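Local atomic coordinates of vacuolar protein sorting-associated protein 29 (PDB entry 5XCJ), a protein that probably serves in the retromer as a sorting subunit for protein transport and has a metallophosphatase fold that binds zinc. Residues Y163-V168 / V172-V177; D47-R50 / E55-V58; E97-Y102 / D109-G114; L69-V74 / G87-P92. The protein carries 1 engineered substitution. All coordinates share one frame; numbering follows the deposited sequence.

Contact 1. Residues Y163-V168 / V172-V177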
loop_
_atom_site.group_PDB
_atom_site.type_symbol
_atom_site.label_atom_id
_atom_site.label_comp_id
_atom_site.label_asym_id
_atom_site.label_seq_id
_atom_site.Cartn_x
_atom_site.Cartn_y
_atom_site.Cartn_z
ATOM N N TYR A 163 -0.182 0.602 -11.477
ATOM C CA TYR A 163 1.170 0.947 -11.883
ATOM C C TYR A 163 2.092 0.526 -10.746
ATOM O O TYR A 163 2.148 1.192 -9.716
ATOM C CB TYR A 163 1.318 2.451 -12.111
ATOM C CG TYR A 163 0.517 3.007 -13.260
ATOM C CD1 TYR A 163 1.049 3.050 -14.535
ATOM C CD2 TYR A 163 -0.755 3.512 -13.064
ATOM C CE1 TYR A 163 0.330 3.563 -15.592
ATOM C CE2 TYR A 163 -1.487 4.029 -14.117
ATOM C CZ TYR A 163 -0.935 4.053 -15.377
ATOM O OH TYR A 163 -1.645 4.562 -16.434
ATOM N N GLU A 164 2.802 -0.575 -10.926
ATOM C CA GLU A 164 3.714 -1.086 -9.911
ATOM C C GLU A 164 5.104 -0.464 -10.023
ATOM O O GLU A 164 5.837 -0.755 -10.957
ATOM C CB GLU A 164 3.851 -2.604 -10.025
ATOM C CG GLU A 164 2.557 -3.383 -10.161
ATOM C CD GLU A 164 2.812 -4.875 -10.312
ATOM O OE1 GLU A 164 3.970 -5.252 -10.540
ATOM O OE2 GLU A 164 1.859 -5.663 -10.199
ATOM N N TYR A 165 5.466 0.379 -9.061
ATOM C CA TYR A 165 6.776 1.019 -9.077
ATOM C C TYR A 165 7.734 0.369 -8.089
ATOM O O TYR A 165 7.393 0.185 -6.929
ATOM C CB TYR A 165 6.670 2.517 -8.762
ATOM C CG TYR A 165 6.021 3.336 -9.852
ATOM C CD1 TYR A 165 6.766 3.863 -10.895
ATOM C CD2 TYR A 165 4.658 3.570 -9.846
ATOM C CE1 TYR A 165 6.173 4.603 -11.896
ATOM C CE2 TYR A 165 4.056 4.309 -10.837
ATOM C CZ TYR A 165 4.815 4.820 -11.864
ATOM O OH TYR A 165 4.214 5.556 -12.853
ATOM N N THR A 166 8.917 0.007 -8.573
ATOM C CA THR A 166 9.951 -0.591 -7.743
ATOM C C THR A 166 11.315 0.018 -8.055
ATOM O O THR A 166 11.561 0.463 -9.167
ATOM C CB THR A 166 10.030 -2.116 -7.917
ATOM O OG1 THR A 166 10.319 -2.440 -9.279
ATOM C CG2 THR A 166 8.723 -2.768 -7.503
ATOM N N LEU A 167 12.194 0.047 -7.061
ATOM C CA LEU A 167 13.535 0.562 -7.267
ATOM C C LEU A 167 14.473 -0.630 -7.196
ATOM O O LEU A 167 14.720 -1.171 -6.127
ATOM C CB LEU A 167 13.883 1.576 -6.178
ATOM C CG LEU A 167 15.278 2.198 -6.155
ATOM C CD1 LEU A 167 15.536 3.017 -7.412
ATOM C CD2 LEU A 167 15.477 3.035 -4.912
ATOM N N VAL A 168 14.969 -1.060 -8.349
ATOM C CA VAL A 168 15.865 -2.200 -8.407
ATOM C C VAL A 168 17.220 -1.849 -9.000
ATOM O O VAL A 168 17.305 -1.277 -10.078
ATOM C CB VAL A 168 15.269 -3.345 -9.234
ATOM C CG1 VAL A 168 16.212 -4.536 -9.233
ATOM C CG2 VAL A 168 13.895 -3.718 -8.711
ATOM N N VAL A 172 14.786 2.675 -11.432
ATOM C CA VAL A 172 13.349 2.511 -11.248
ATOM C C VAL A 172 12.711 1.706 -12.376
ATOM O O VAL A 172 13.010 1.919 -13.545
ATOM C CB VAL A 172 12.659 3.884 -11.117
ATOM C CG1 VAL A 172 11.162 3.750 -10.890
ATOM C CG2 VAL A 172 13.296 4.678 -9.994
ATOM N N LYS A 173 11.821 0.800 -11.997
ATOM C CA LYS A 173 11.104 -0.028 -12.949
ATOM C C LYS A 173 9.606 0.091 -12.682
ATOM O O LYS A 173 9.182 0.159 -11.537
ATOM C CB LYS A 173 11.549 -1.481 -12.841
ATOM C CG LYS A 173 12.925 -1.752 -13.417
ATOM C CD LYS A 173 12.866 -1.918 -14.922
ATOM C CE LYS A 173 13.525 -3.208 -15.369
ATOM N NZ LYS A 173 13.212 -3.535 -16.788
ATOM N N CYS A 174 8.818 0.150 -13.748
ATOM C CA CYS A 174 7.371 0.239 -13.613
ATOM C C CYS A 174 6.644 -0.757 -14.517
ATOM O O CYS A 174 7.005 -0.929 -15.671
ATOM C CB CYS A 174 6.887 1.655 -13.903
ATOM S SG CYS A 174 5.103 1.890 -13.767
ATOM N N GLU A 175 5.623 -1.404 -13.968
ATOM C CA GLU A 175 4.809 -2.368 -14.704
ATOM C C GLU A 175 3.338 -1.977 -14.613
ATOM O O GLU A 175 2.872 -1.557 -13.564
ATOM C CB GLU A 175 5.016 -3.786 -14.176
ATOM C CG GLU A 175 4.203 -4.827 -14.925
ATOM C CD GLU A 175 4.707 -6.235 -14.748
ATOM O OE1 GLU A 175 5.572 -6.464 -13.884
ATOM O OE2 GLU A 175 4.220 -7.117 -15.475
ATOM N N ARG A 176 2.619 -2.133 -15.716
ATOM C CA ARG A 176 1.208 -1.784 -15.781
ATOM C C ARG A 176 0.339 -3.027 -15.833
ATOM O O ARG A 176 0.567 -3.918 -16.644
ATOM C CB ARG A 176 0.930 -0.926 -17.019
ATOM C CG ARG A 176 -0.414 -0.217 -17.017
ATOM C CD ARG A 176 -0.648 0.518 -18.327
ATOM N NE ARG A 176 -1.885 1.289 -18.339
ATOM C CZ ARG A 176 -2.882 1.080 -19.193
ATOM N NH1 ARG A 176 -2.796 0.101 -20.078
ATOM N NH2 ARG A 176 -3.976 1.813 -19.137
ATOM N N VAL A 177 -0.648 -3.078 -14.951
ATOM C CA VAL A 177 -1.578 -4.192 -14.889
ATOM C C VAL A 177 -2.969 -3.640 -15.143
ATOM O O VAL A 177 -3.394 -2.701 -14.486
ATOM C CB VAL A 177 -1.532 -4.900 -13.525
ATOM C CG1 VAL A 177 -2.445 -6.113 -13.528
ATOM C CG2 VAL A 177 -0.108 -5.301 -13.187
HETATM O O HOH W 1 7.667 -2.406 -11.650
HETATM O O HOH W 2 4.007 -7.542 -11.427
#

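Contact 2. Residues D47-R50 / E55-V58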
loop_
_atom_site.group_PDB
_atom_site.type_symbol
_atom_site.label_atom_id
_atom_site.label_comp_id
_atom_site.label_asym_id
_atom_site.label_seq_id
_atom_site.Cartn_x
_atom_site.Cartn_y
_atom_site.Cartn_z
ATOM N N ASP A 47 3.357 13.881 7.536
ATOM C CA ASP A 47 3.426 15.205 6.945
ATOM C C ASP A 47 3.633 15.084 5.439
ATOM O O ASP A 47 3.002 15.789 4.662
ATOM C CB ASP A 47 4.567 16.006 7.560
ATOM C CG ASP A 47 4.195 16.610 8.895
ATOM O OD1 ASP A 47 3.360 16.026 9.610
ATOM O OD2 ASP A 47 4.745 17.675 9.223
ATOM N N ILE A 48 4.514 14.167 5.044
ATOM C CA ILE A 48 4.816 13.933 3.638
ATOM C C ILE A 48 3.588 13.450 2.876
ATOM O O ILE A 48 3.297 13.934 1.791
ATOM C CB ILE A 48 5.934 12.888 3.487
ATOM C CG1 ILE A 48 7.224 13.380 4.137
ATOM C CG2 ILE A 48 6.180 12.567 2.025
ATOM C CD1 ILE A 48 8.388 12.433 3.966
ATOM N N LEU A 49 2.850 12.518 3.472
ATOM C CA LEU A 49 1.636 11.969 2.869
ATOM C C LEU A 49 0.573 13.043 2.674
ATOM O O LEU A 49 -0.126 13.065 1.673
ATOM C CB LEU A 49 1.060 10.848 3.730
ATOM C CG LEU A 49 1.860 9.551 3.827
ATOM C CD1 LEU A 49 1.230 8.629 4.855
ATOM C CD2 LEU A 49 1.935 8.872 2.472
ATOM N N ARG A 50 0.480 13.956 3.635
ATOM C CA ARG A 50 -0.486 15.047 3.583
ATOM C C ARG A 50 -0.186 15.980 2.408
ATOM O O ARG A 50 -1.094 16.555 1.826
ATOM C CB ARG A 50 -0.508 15.819 4.901
ATOM C CG ARG A 50 -1.623 15.414 5.856
ATOM C CD ARG A 50 -2.207 14.053 5.528
ATOM N NE ARG A 50 -3.638 13.976 5.794
ATOM C CZ ARG A 50 -4.574 14.493 5.004
ATOM N NH1 ARG A 50 -4.233 15.135 3.898
ATOM N NH2 ARG A 50 -5.851 14.373 5.320
ATOM N N GLU A 55 -6.717 13.751 0.364
ATOM C CA GLU A 55 -7.266 12.736 1.253
ATOM C C GLU A 55 -6.253 11.642 1.549
ATOM O O GLU A 55 -5.806 10.938 0.649
ATOM C CB GLU A 55 -8.515 12.126 0.610
ATOM C CG GLU A 55 -9.523 11.529 1.574
ATOM C CD GLU A 55 -10.834 11.170 0.891
ATOM O OE1 GLU A 55 -11.213 11.864 -0.070
ATOM O OE2 GLU A 55 -11.477 10.190 1.309
ATOM N N VAL A 56 -5.895 11.517 2.820
ATOM C CA VAL A 56 -4.942 10.515 3.261
ATOM C C VAL A 56 -5.558 9.546 4.263
ATOM O O VAL A 56 -6.221 9.962 5.202
ATOM C CB VAL A 56 -3.708 11.172 3.896
ATOM C CG1 VAL A 56 -2.725 10.119 4.370
ATOM C CG2 VAL A 56 -3.053 12.120 2.904
ATOM N N HIS A 57 -5.356 8.251 4.031
ATOM C CA HIS A 57 -5.854 7.217 4.930
ATOM C C HIS A 57 -4.717 6.337 5.419
ATOM O O HIS A 57 -3.926 5.831 4.625
ATOM C CB HIS A 57 -6.902 6.365 4.231
ATOM C CG HIS A 57 -7.977 7.163 3.576
ATOM N ND1 HIS A 57 -9.213 7.355 4.148
ATOM C CD2 HIS A 57 -8.003 7.827 2.398
ATOM C CE1 HIS A 57 -9.953 8.099 3.352
ATOM N NE2 HIS A 57 -9.242 8.403 2.283
ATOM N N VAL A 58 -4.618 6.196 6.735
ATOM C CA VAL A 58 -3.592 5.366 7.345
ATOM C C VAL A 58 -4.164 4.398 8.376
ATOM O O VAL A 58 -4.873 4.797 9.286
ATOM C CB VAL A 58 -2.509 6.231 8.010
ATOM C CG1 VAL A 58 -1.422 5.358 8.607
ATOM C CG2 VAL A 58 -1.931 7.210 7.007
#

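Contact 3. Residues E97-Y102 / D109-G114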
loop_
_atom_site.group_PDB
_atom_site.type_symbol
_atom_site.label_atom_id
_atom_site.label_comp_id
_atom_site.label_asym_id
_atom_site.label_seq_id
_atom_site.Cartn_x
_atom_site.Cartn_y
_atom_site.Cartn_z
ATOM N N GLU A 97 -6.114 -17.675 0.945
ATOM C CA GLU A 97 -7.373 -17.960 1.625
ATOM C C GLU A 97 -7.638 -17.061 2.842
ATOM O O GLU A 97 -8.773 -16.668 3.091
ATOM C CB GLU A 97 -7.487 -19.438 1.985
ATOM C CG GLU A 97 -8.919 -19.895 2.183
ATOM C CD GLU A 97 -9.882 -19.260 1.197
ATOM O OE1 GLU A 97 -10.589 -18.316 1.582
ATOM O OE2 GLU A 97 -9.943 -19.711 0.038
ATOM N N ALA A 98 -6.598 -16.778 3.622
ATOM C CA ALA A 98 -6.758 -15.918 4.785
ATOM C C ALA A 98 -7.169 -14.517 4.355
ATOM O O ALA A 98 -8.059 -13.918 4.939
ATOM C CB ALA A 98 -5.476 -15.868 5.602
ATOM N N LEU A 99 -6.488 -13.996 3.338
ATOM C CA LEU A 99 -6.783 -12.681 2.789
ATOM C C LEU A 99 -8.190 -12.678 2.206
ATOM O O LEU A 99 -8.919 -11.703 2.315
ATOM C CB LEU A 99 -5.767 -12.309 1.717
ATOM C CG LEU A 99 -4.357 -11.952 2.180
ATOM C CD1 LEU A 99 -3.393 -12.024 1.007
ATOM C CD2 LEU A 99 -4.344 -10.565 2.801
ATOM N N ALA A 100 -8.563 -13.785 1.575
ATOM C CA ALA A 100 -9.884 -13.910 0.975
ATOM C C ALA A 100 -10.947 -13.815 2.057
ATOM O O ALA A 100 -11.990 -13.203 1.858
ATOM C CB ALA A 100 -10.011 -15.221 0.219
ATOM N N ILE A 101 -10.681 -14.422 3.205
ATOM C CA ILE A 101 -11.632 -14.371 4.301
ATOM C C ILE A 101 -11.816 -12.926 4.758
ATOM O O ILE A 101 -12.933 -12.479 4.982
ATOM C CB ILE A 101 -11.195 -15.266 5.476
ATOM C CG1 ILE A 101 -11.223 -16.736 5.053
ATOM C CG2 ILE A 101 -12.092 -15.045 6.684
ATOM C CD1 ILE A 101 -10.343 -17.639 5.887
ATOM N N TYR A 102 -10.716 -12.193 4.888
ATOM C CA TYR A 102 -10.797 -10.793 5.289
ATOM C C TYR A 102 -11.539 -9.945 4.265
ATOM O O TYR A 102 -12.326 -9.076 4.620
ATOM C CB TYR A 102 -9.419 -10.208 5.585
ATOM C CG TYR A 102 -9.083 -10.250 7.047
ATOM C CD1 TYR A 102 -9.417 -9.199 7.886
ATOM C CD2 TYR A 102 -8.449 -11.351 7.596
ATOM C CE1 TYR A 102 -9.113 -9.240 9.232
ATOM C CE2 TYR A 102 -8.150 -11.400 8.939
ATOM C CZ TYR A 102 -8.483 -10.344 9.751
ATOM O OH TYR A 102 -8.173 -10.397 11.082
ATOM N N ASP A 109 -14.501 -5.016 -2.848
ATOM C CA ASP A 109 -13.981 -5.462 -4.134
ATOM C C ASP A 109 -12.453 -5.565 -4.157
ATOM O O ASP A 109 -11.881 -6.428 -4.809
ATOM C CB ASP A 109 -14.484 -4.566 -5.258
ATOM C CG ASP A 109 -15.967 -4.310 -5.167
ATOM O OD1 ASP A 109 -16.705 -5.234 -4.785
ATOM O OD2 ASP A 109 -16.388 -3.185 -5.471
ATOM N N ILE A 110 -11.808 -4.631 -3.466
ATOM C CA ILE A 110 -10.361 -4.573 -3.400
ATOM C C ILE A 110 -9.842 -4.615 -1.964
ATOM O O ILE A 110 -10.328 -3.893 -1.105
ATOM C CB ILE A 110 -9.831 -3.284 -4.061
ATOM C CG1 ILE A 110 -10.274 -3.191 -5.522
ATOM C CG2 ILE A 110 -8.318 -3.207 -3.963
ATOM C CD1 ILE A 110 -9.795 -1.938 -6.221
ATOM N N LEU A 111 -8.865 -5.474 -1.710
ATOM C CA LEU A 111 -8.266 -5.549 -0.385
ATOM C C LEU A 111 -6.790 -5.181 -0.464
ATOM O O LEU A 111 -6.011 -5.828 -1.153
ATOM C CB LEU A 111 -8.431 -6.942 0.228
ATOM C CG LEU A 111 -7.868 -7.093 1.642
ATOM C CD1 LEU A 111 -8.669 -6.263 2.625
ATOM C CD2 LEU A 111 -7.834 -8.552 2.071
ATOM N N ILE A 112 -6.414 -4.146 0.272
ATOM C CA ILE A 112 -5.043 -3.678 0.298
ATOM C C ILE A 112 -4.420 -4.009 1.645
ATOM O O ILE A 112 -4.967 -3.677 2.689
ATOM C CB ILE A 112 -4.952 -2.161 0.058
ATOM C CG1 ILE A 112 -5.607 -1.790 -1.277
ATOM C CG2 ILE A 112 -3.512 -1.698 0.107
ATOM C CD1 ILE A 112 -5.529 -0.323 -1.623
ATOM N N THR A 113 -3.280 -4.687 1.593
ATOM C CA THR A 113 -2.527 -5.092 2.774
ATOM C C THR A 113 -1.018 -4.955 2.537
ATOM O O THR A 113 -0.567 -4.921 1.406
ATOM C CB THR A 113 -2.840 -6.547 3.187
ATOM O OG1 THR A 113 -2.565 -7.436 2.098
ATOM C CG2 THR A 113 -4.289 -6.692 3.604
ATOM N N GLY A 114 -0.254 -4.862 3.617
ATOM C CA GLY A 114 1.186 -4.757 3.523
ATOM C C GLY A 114 1.801 -5.935 4.245
ATOM O O GLY A 114 1.535 -7.077 3.865
#

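Contact 4. Residues L69-V74 / G87-P92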
loop_
_atom_site.group_PDB
_atom_site.type_symbol
_atom_site.label_atom_id
_atom_site.label_comp_id
_atom_site.label_asym_id
_atom_site.label_seq_id
_atom_site.Cartn_x
_atom_site.Cartn_y
_atom_site.Cartn_z
ATOM N N LEU A 69 -5.507 5.647 15.111
ATOM C CA LEU A 69 -5.375 4.857 13.895
ATOM C C LEU A 69 -6.211 3.591 13.955
ATOM O O LEU A 69 -6.025 2.761 14.830
ATOM C CB LEU A 69 -3.916 4.466 13.679
ATOM C CG LEU A 69 -2.966 5.527 13.131
ATOM C CD1 LEU A 69 -1.671 4.885 12.655
ATOM C CD2 LEU A 69 -3.630 6.322 12.018
ATOM N N ASN A 70 -7.164 3.476 13.039
ATOM C CA ASN A 70 -8.007 2.295 12.959
ATOM C C ASN A 70 -7.258 1.130 12.322
ATOM O O ASN A 70 -6.387 1.328 11.488
ATOM C CB ASN A 70 -9.273 2.592 12.165
ATOM C CG ASN A 70 -10.295 3.360 12.970
ATOM O OD1 ASN A 70 -10.278 3.343 14.198
ATOM N ND2 ASN A 70 -11.194 4.039 12.279
ATOM N N GLU A 71 -7.572 -0.079 12.761
ATOM C CA GLU A 71 -6.965 -1.282 12.213
ATOM C C GLU A 71 -7.366 -1.534 10.756
ATOM O O GLU A 71 -6.566 -2.002 9.959
ATOM C CB GLU A 71 -7.259 -2.496 13.093
ATOM C CG GLU A 71 -6.772 -2.318 14.521
ATOM C CD GLU A 71 -5.759 -3.360 14.948
ATOM O OE1 GLU A 71 -5.764 -3.718 16.131
ATOM O OE2 GLU A 71 -4.957 -3.815 14.121
ATOM N N THR A 72 -8.624 -1.252 10.436
ATOM C CA THR A 72 -9.132 -1.437 9.079
ATOM C C THR A 72 -9.924 -0.228 8.589
ATOM O O THR A 72 -10.559 0.465 9.369
ATOM C CB THR A 72 -10.025 -2.693 8.963
ATOM O OG1 THR A 72 -11.304 -2.432 9.545
ATOM C CG2 THR A 72 -9.387 -3.882 9.657
ATOM N N GLU A 73 -9.861 0.032 7.288
ATOM C CA GLU A 73 -10.593 1.142 6.693
ATOM C C GLU A 73 -11.189 0.731 5.354
ATOM O O GLU A 73 -10.572 -0.026 4.619
ATOM C CB GLU A 73 -9.676 2.349 6.512
ATOM C CG GLU A 73 -9.152 2.918 7.817
ATOM C CD GLU A 73 -10.209 3.702 8.566
ATOM O OE1 GLU A 73 -11.359 3.743 8.097
ATOM O OE2 GLU A 73 -9.890 4.279 9.622
ATOM N N VAL A 74 -12.400 1.207 5.072
ATOM C CA VAL A 74 -13.088 0.916 3.815
ATOM C C VAL A 74 -13.420 2.216 3.092
ATOM O O VAL A 74 -14.098 3.080 3.634
ATOM C CB VAL A 74 -14.379 0.120 4.054
ATOM C CG1 VAL A 74 -15.100 -0.134 2.743
ATOM C CG2 VAL A 74 -14.074 -1.185 4.766
ATOM N N GLY A 87 -2.095 -5.932 7.477
ATOM C CA GLY A 87 -1.884 -7.306 7.074
ATOM C C GLY A 87 -1.144 -8.248 8.009
ATOM O O GLY A 87 -1.049 -9.434 7.729
ATOM N N HIS A 88 -0.612 -7.730 9.109
ATOM C CA HIS A 88 0.042 -8.578 10.101
ATOM C C HIS A 88 -0.989 -9.485 10.788
ATOM O O HIS A 88 -0.659 -10.557 11.272
ATOM C CB HIS A 88 0.883 -7.792 11.114
ATOM C CG HIS A 88 0.094 -6.888 12.004
ATOM N ND1 HIS A 88 -0.439 -5.694 11.569
ATOM C CD2 HIS A 88 -0.228 -6.986 13.315
ATOM C CE1 HIS A 88 -1.056 -5.100 12.571
ATOM N NE2 HIS A 88 -0.953 -5.867 13.639
ATOM N N GLN A 89 -2.224 -8.998 10.842
ATOM C CA GLN A 89 -3.361 -9.699 11.435
ATOM C C GLN A 89 -3.849 -10.900 10.621
ATOM O O GLN A 89 -4.548 -11.760 11.143
ATOM C CB GLN A 89 -4.521 -8.745 11.702
ATOM C CG GLN A 89 -4.106 -7.408 12.276
ATOM C CD GLN A 89 -3.803 -6.400 11.197
ATOM O OE1 GLN A 89 -3.381 -6.757 10.105
ATOM N NE2 GLN A 89 -4.027 -5.135 11.496
ATOM N N VAL A 90 -3.473 -10.955 9.351
ATOM C CA VAL A 90 -3.922 -12.037 8.497
ATOM C C VAL A 90 -3.043 -13.249 8.733
ATOM O O VAL A 90 -1.890 -13.282 8.331
ATOM C CB VAL A 90 -3.823 -11.641 7.017
ATOM C CG1 VAL A 90 -4.128 -12.828 6.120
ATOM C CG2 VAL A 90 -4.735 -10.463 6.716
ATOM N N ILE A 91 -3.607 -14.244 9.412
ATOM C CA ILE A 91 -2.887 -15.476 9.716
ATOM C C ILE A 91 -3.524 -16.694 9.023
ATOM O O ILE A 91 -4.726 -16.866 9.124
ATOM C CB ILE A 91 -2.713 -15.698 11.225
ATOM C CG1 ILE A 91 -4.063 -15.848 11.914
ATOM C CG2 ILE A 91 -1.924 -14.549 11.827
ATOM C CD1 ILE A 91 -3.954 -16.243 13.367
ATOM N N PRO A 92 -2.751 -17.526 8.319
ATOM C CA PRO A 92 -1.305 -17.373 8.115
ATOM C C PRO A 92 -0.961 -16.202 7.198
ATOM O O PRO A 92 -1.768 -15.830 6.362
ATOM C CB PRO A 92 -0.902 -18.701 7.467
ATOM C CG PRO A 92 -1.979 -19.658 7.856
ATOM C CD PRO A 92 -3.232 -18.844 7.877
HETATM O O HOH W 3 -3.966 -2.356 10.273
#

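Contact 1. Residues Y163-V168 / V172-V177
The sulfur of Cys174 lies over one face of the Tyr165 ring, 3.6 Å from SG to the ring centroid and 21° off the ring normal, displaced toward the CE1–CZ side. Val172 CG1 approaches the same ring at its edge, beside CD1. Phe150 meets Tyr165 with its ring plane only slightly tilted. The sulfur also reaches the edge of the Tyr163 ring, so it sits between two tyrosines of one strand. Cys174 SG takes up this place because it stands anti to the backbone N (chi1 -180°). The Tyr163 ring and the Arg176 guanidinium run side by side with their planes 52° apart, but their polar ends are engaged elsewhere, Tyr163 OH with Glu154 and Arg176 with Asp178. This is the antiparallel hairpin of strands 159-168 and 171-179, the latter an outermost strand of the six-stranded sheet of the metallophosphatase fold. Glu164 N donates to Glu175 O at 2.8 Å, and the return bond from Glu175 N to Glu164 O is 3.1 Å. Thr166 and Lys173 form a second reciprocal pair, both bonds nearly straight. On the sheet face of Glu164, Thr166, Lys173 and Glu175, the two glutamates extend alongside each other, with Glu164 OE1 and Glu175 OE1 3.9 Å apart. One water donates to both oxygens, which probably eases their repulsion, while Glu164 OE2 bonds to Thr121 OG1.

Contact 2. Residues D47-R50 / E55-V58
Arg50 bends back over Val56 where helix 43-52 packs against strand 55-58, the closing half of a beta-alpha-beta unit that starts at strand 33-36. The CB of Arg50 sets out away from the strand, and the chain is then bent at chi2 (19°, nearly eclipsed) and again at chi3 (-145°), which brings its far end round to the valine. CD is the first atom to touch, 3.4 Å from Val56 CG2. NE follows, lying 3.4 Å from Val56 CB and also close to CG2. The guanidinium lies with one face over Val56 CG2, which sits 3.0 Å above its plane, displaced toward the rim, so that the methyl meets a face of the cation. NH1 continues over CG2, and NH2 reaches past CB toward the backbone N of Val56. The polar end is held in this pose by the carbonyl O of Arg54, which accepts a hydrogen bond from NH1, and by a weak bond from NE to Tyr46 OH.

The inner part of the contact is apolar. Leu49 is buried and turned toward the strand; the Leu49 and Val58 side chains cross at about a right angle, with Leu49 CD1 4.1 Å from Val58 CG2. Val34, on the neighbouring parallel strand, and Leu40 also pack on Leu49, and Leu40 touches Val58 as well. Here the helix covers one face of the strand 55-58 edge of the six-stranded sheet, about 8 Å from the zinc-site residue Asn39, measured between the side chains of Val58 and Asn39. Val56 CG1 lies 3.9 Å from Leu49 CB, while Val56 CG2, besides facing the guanidinium, lies 3.3 Å from Leu49 O.

Contact 3. Residues E97-Y102 / D109-G114
Leu111 pushes its CD2 methyl against the helix, where it lies 3.3 Å from the carbonyl O of Leu99 and 4.1 Å from Leu99 CD2. Its CG stands anti to the backbone N (chi1 -178°), beside the carbonyl carbon; at chi2 (67°) CD1 is the branch that folds back, while CD2 continues the chain, anti to CA, and so reaches the helix. Leu99 answers from the other side with CG beside the backbone N, anti to the carbonyl carbon (chi1 -72°), and it too uses a single methyl, CD2. The Leu99 and Thr113 side chains cross at a slant, with Leu99 CD2 3.7 Å from Thr113 OG1 and 4.0 Å from its CG2. The contact joins helix 96-106 to strand 110-112 in a beta-alpha-beta unit whose first strand is 80-85, the helix lying on the five-stranded sheet. Leu111 and Thr113 both point to the helix. Tyr102 contributes its CB, 4.2 Å from Leu111 CD2, while the end of its side chain leads away from the strand, and the side chain also touches Val90 and Met85. Phe129 of strand 127-131 packs on both leucines, and Gln103 and Leu106 of the helix extend the surface against Leu111. Toward the end of 109-114, the Thr113 side chain is about 6 Å from that of His115, a residue of the zinc site that holds no zinc in this chain.

Contact 4. Residues L69-V74 / G87-P92
Glu71 meets Gln89 through a single carboxylate oxygen. Just before it, Asn70 ND2 donates to Glu73 OE2, a bond of 3.0 Å that approaches from above the carboxylate plane. Glu71 bends at chi2 (-120°), which brings OE2 to Gln89 NE2 at 3.1 Å. The bond is straight (163° at the hydrogen) and runs nearly along the C-O axis of the acceptor. OE2 lies in the Gln89 amide plane, although the carboxylate and amide planes are 42° apart. A water accepts from Gln89 NE2 and donates to Glu71 O, so the amide nitrogen is bonded directly to the Glu71 carboxylate and through the water to its backbone O. Glu73 belongs to strand 72-77, an edge of the five-stranded sheet.

The partner loop follows strand 80-85 and borders the zinc site: His88 packs on His115 and lies close to engineered Ala62, with its ND1 hydrogen-bonded to His86. Gln89 CD lies over one face of the His88 ring, and Gln89 OE1 makes a weak bond back to Gly87 N. With both ends of its amide engaged, Gln89 ties the loop to Glu71 by an amide-to-carboxylate bond; if Glu71 is ionised, its charge would probably polarise the amide.

How the contacts relate
Contacts 2 and 3 are partly buried helix-on-strand packings, each within a beta-alpha-beta unit, but on different sheets and on opposite sides of the chain's centre. Neither has a hydrogen bond across it; contact 3 rests on leucine methyls, contact 2 on an arginine laid over a valine and on Leu49. Contacts 1 and 4 lie at the surface and are polar, the first through a hairpin ladder with charged and aromatic side chains, the second through one amide-carboxylate bond and a water. Contact 1 shares the six-stranded sheet with contact 2, at a distance. Contacts 3 and 4 both reach the five-stranded sheet and adjoin, Val90 packing against Ala98 and Leu99, and Leu69 touches Val58 of contact 2.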